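Local structure of AHL synthase (Burkholderia glumae, 3P2H) at residues His157-Gly162 against Ala174-Asp180. The protein probably makes N-acyl-homoserine lactone quorum-sensing signals from fatty acyl-[ACP] and S-adenosyl-L-methionine, releasing methylthioadenosine. The protein carries 3 engineered substitutions. Residue numbers count along the deposited sequence, not the author numbering.
Sequences HAHRAG and ACWIDID. With NOO (N-(3-oxocyclohex-1-en-1-yl)octanamide), chain C.
W176 (chi1 -72°, m; chi2 109°) sets its CB over the face of the H159 imidazole (chi1 54°, p): W176 CB sits 3.5 Å from the H159 ring centroid and 17° off its normal, a CH-pi contact, whereas the indole five-membered ring is slid aside, centroids 4.7 Å apart and planes at 22°, so the rings barely overlap. Beyond the strand end, A161 (phi/psi -104/-4) turns out of the extended conformation, and its CB reaches 3.4 Å from W176 CD1 and 3.8 Å from A174 CB. Strands 157-160 and 174-178 are extended and antiparallel at 150°, their axes 4.5 Å apart at closest approach. H159 and W176 form the hydrogen-bonded pair (CA-CA 5.1 Å): H159 N to W176 O 3.0 Å, W176 N to H159 O 2.7 Å. A158 with I177 (CA-CA 4.3 Å) and R160 with C175 (CA-CA 4.6 Å) are non-hydrogen-bonded pairs. A161 N to A174 O at 2.9 Å and D178 N to H157 O at 2.9 Å extend the bonding. On the sheet face of A158, its CB packs 4.0 Å from C175 SG and 4.2 Å from I177 CG1. Strand 138-144 takes the other edge of 170-178 in the mixed sheet of the autoinducer synthase fold, related to acetyltransferases. The inhibitor's octanoyl tail ends here, NOO C15 lying 3.9 Å from I177 CG1 and 3.1 Å from C175 O. After an inverse gamma turn at I179, H157 (chi1 179°, t) gives ND1 to D180 OD2 at 2.8 Å, while D180 OD1 N-caps the following helix at T183 N. One carboxylate thus joins strand edge to helix start, whereas the C175 backbone O and apolar I177 side chain border the acyl tail.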
loop_
_atom_site.group_PDB
_atom_site.type_symbol
_atom_site.label_atom_id
_atom_site.label_comp_id
_atom_site.label_asym_id
_atom_site.label_seq_id
_atom_site.Cartn_x
_atom_site.Cartn_y
_atom_site.Cartn_z
ATOM N N HIS A 157 13.652 -2.994 5.646
ATOM C CA HIS A 157 14.702 -2.655 4.706
ATOM C C HIS A 157 14.090 -1.959 3.508
ATOM O O HIS A 157 13.700 -2.591 2.527
ATOM C CB HIS A 157 15.474 -3.902 4.255
ATOM C CG HIS A 157 16.562 -3.614 3.264
ATOM N ND1 HIS A 157 17.337 -4.605 2.700
ATOM C CD2 HIS A 157 16.994 -2.447 2.723
ATOM C CE1 HIS A 157 18.195 -4.063 1.854
ATOM N NE2 HIS A 157 18.009 -2.756 1.848
ATOM N N ALA A 158 14.002 -0.642 3.606
ATOM C CA ALA A 158 13.454 0.162 2.534
ATOM C C ALA A 158 14.588 0.927 1.857
ATOM O O ALA A 158 15.529 1.376 2.516
ATOM C CB ALA A 158 12.428 1.136 3.093
ATOM N N HIS A 159 14.504 1.056 0.539
ATOM C CA HIS A 159 15.499 1.797 -0.223
ATOM C C HIS A 159 14.832 2.395 -1.455
ATOM O O HIS A 159 13.844 1.868 -1.964
ATOM C CB HIS A 159 16.709 0.918 -0.602
ATOM C CG HIS A 159 16.360 -0.346 -1.323
ATOM N ND1 HIS A 159 15.877 -1.464 -0.678
ATOM C CD2 HIS A 159 16.445 -0.676 -2.634
ATOM C CE1 HIS A 159 15.682 -2.428 -1.560
ATOM N NE2 HIS A 159 16.018 -1.975 -2.755
ATOM N N ARG A 160 15.379 3.503 -1.929
ATOM C CA ARG A 160 14.804 4.208 -3.062
ATOM C C ARG A 160 14.957 3.571 -4.437
ATOM O O ARG A 160 16.000 2.997 -4.767
ATOM C CB ARG A 160 15.346 5.639 -3.075
ATOM C CG ARG A 160 14.916 6.410 -1.843
ATOM C CD ARG A 160 15.421 7.838 -1.827
ATOM N NE ARG A 160 14.828 8.574 -0.714
ATOM C CZ ARG A 160 15.075 9.849 -0.437
ATOM N NH1 ARG A 160 15.916 10.545 -1.191
ATOM N NH2 ARG A 160 14.475 10.426 0.592
ATOM N N ALA A 161 13.893 3.672 -5.230
ATOM C CA ALA A 161 13.872 3.140 -6.593
ATOM C C ALA A 161 14.013 4.304 -7.572
ATOM O O ALA A 161 14.099 4.105 -8.783
ATOM C CB ALA A 161 12.563 2.396 -6.853
ATOM N N GLY A 162 14.036 5.519 -7.026
ATOM C CA GLY A 162 14.173 6.722 -7.836
ATOM C C GLY A 162 14.454 7.942 -6.970
ATOM O O GLY A 162 14.429 7.859 -5.742
ATOM N N ALA A 174 9.771 6.907 -5.236
ATOM C CA ALA A 174 9.489 5.515 -5.561
ATOM C C ALA A 174 10.302 4.750 -4.522
ATOM O O ALA A 174 11.499 4.991 -4.369
ATOM C CB ALA A 174 9.962 5.193 -6.964
ATOM N N CYS A 175 9.660 3.830 -3.815
ATOM C CA CYS A 175 10.339 3.107 -2.746
ATOM C C CYS A 175 10.261 1.587 -2.812
ATOM O O CYS A 175 9.211 1.016 -3.126
ATOM C CB CYS A 175 9.770 3.600 -1.407
ATOM S SG CYS A 175 10.494 2.971 0.136
ATOM N N TRP A 176 11.393 0.948 -2.528
ATOM C CA TRP A 176 11.493 -0.504 -2.488
ATOM C C TRP A 176 11.452 -0.923 -1.022
ATOM O O TRP A 176 11.872 -0.171 -0.143
ATOM C CB TRP A 176 12.848 -1.008 -3.004
ATOM C CG TRP A 176 13.143 -0.938 -4.463
ATOM C CD1 TRP A 176 14.029 -0.102 -5.078
ATOM C CD2 TRP A 176 12.650 -1.818 -5.483
ATOM N NE1 TRP A 176 14.128 -0.411 -6.413
ATOM C CE2 TRP A 176 13.291 -1.459 -6.690
ATOM C CE3 TRP A 176 11.733 -2.878 -5.491
ATOM C CZ2 TRP A 176 13.043 -2.123 -7.898
ATOM C CZ3 TRP A 176 11.487 -3.541 -6.695
ATOM C CH2 TRP A 176 12.141 -3.157 -7.880
ATOM N N ILE A 177 10.948 -2.122 -0.769
ATOM C CA ILE A 177 10.955 -2.705 0.566
ATOM C C ILE A 177 11.363 -4.153 0.305
ATOM O O ILE A 177 10.608 -4.907 -0.319
ATOM C CB ILE A 177 9.577 -2.703 1.262
ATOM C CG1 ILE A 177 9.230 -1.304 1.768
ATOM C CG2 ILE A 177 9.603 -3.658 2.446
ATOM C CD1 ILE A 177 7.924 -1.251 2.556
ATOM N N ASP A 178 12.563 -4.532 0.739
ATOM C CA ASP A 178 13.034 -5.899 0.541
ATOM C C ASP A 178 12.432 -6.810 1.593
ATOM O O ASP A 178 12.555 -6.546 2.786
ATOM C CB ASP A 178 14.562 -5.992 0.645
ATOM C CG ASP A 178 15.273 -5.410 -0.560
ATOM O OD1 ASP A 178 14.598 -5.061 -1.548
ATOM O OD2 ASP A 178 16.519 -5.312 -0.517
ATOM N N ILE A 179 11.775 -7.874 1.154
ATOM C CA ILE A 179 11.195 -8.818 2.097
ATOM C C ILE A 179 12.314 -9.784 2.489
ATOM O O ILE A 179 12.347 -10.938 2.067
ATOM C CB ILE A 179 10.004 -9.581 1.470
ATOM C CG1 ILE A 179 8.928 -8.579 1.037
ATOM C CG2 ILE A 179 9.420 -10.564 2.489
ATOM C CD1 ILE A 179 7.722 -9.196 0.325
ATOM N N ASP A 180 13.250 -9.280 3.287
ATOM C CA ASP A 180 14.380 -10.071 3.737
ATOM C C ASP A 180 14.324 -10.273 5.251
ATOM O O ASP A 180 13.355 -9.877 5.906
ATOM C CB ASP A 180 15.696 -9.384 3.340
ATOM C CG ASP A 180 15.801 -7.956 3.860
ATOM O OD1 ASP A 180 15.010 -7.566 4.748
ATOM O OD2 ASP A 180 16.695 -7.224 3.386
HETATM C C1 NOO C . 0.352 8.743 3.848
HETATM O O1 NOO C . 1.109 9.376 4.577
HETATM C C2 NOO C . 0.858 7.733 2.826
HETATM C C3 NOO C . 0.175 7.476 1.630
HETATM C C4 NOO C . -1.233 8.088 1.471
HETATM C C5 NOO C . -2.024 8.287 2.825
HETATM C C6 NOO C . -1.186 8.994 3.935
HETATM N N7 NOO C . 0.688 6.685 0.516
HETATM C C8 NOO C . 0.153 5.679 -0.331
HETATM O O8 NOO C . -0.899 5.780 -0.955
HETATM C C9 NOO C . 0.918 4.350 -0.517
HETATM C C10 NOO C . 2.383 4.219 -0.027
HETATM C C11 NOO C . 3.133 3.177 -0.901
HETATM C C12 NOO C . 4.098 2.300 -0.084
HETATM C C13 NOO C . 4.914 1.366 -1.004
HETATM C C14 NOO C . 6.316 1.087 -0.430
HETATM C C15 NOO C . 7.037 -0.016 -1.211
#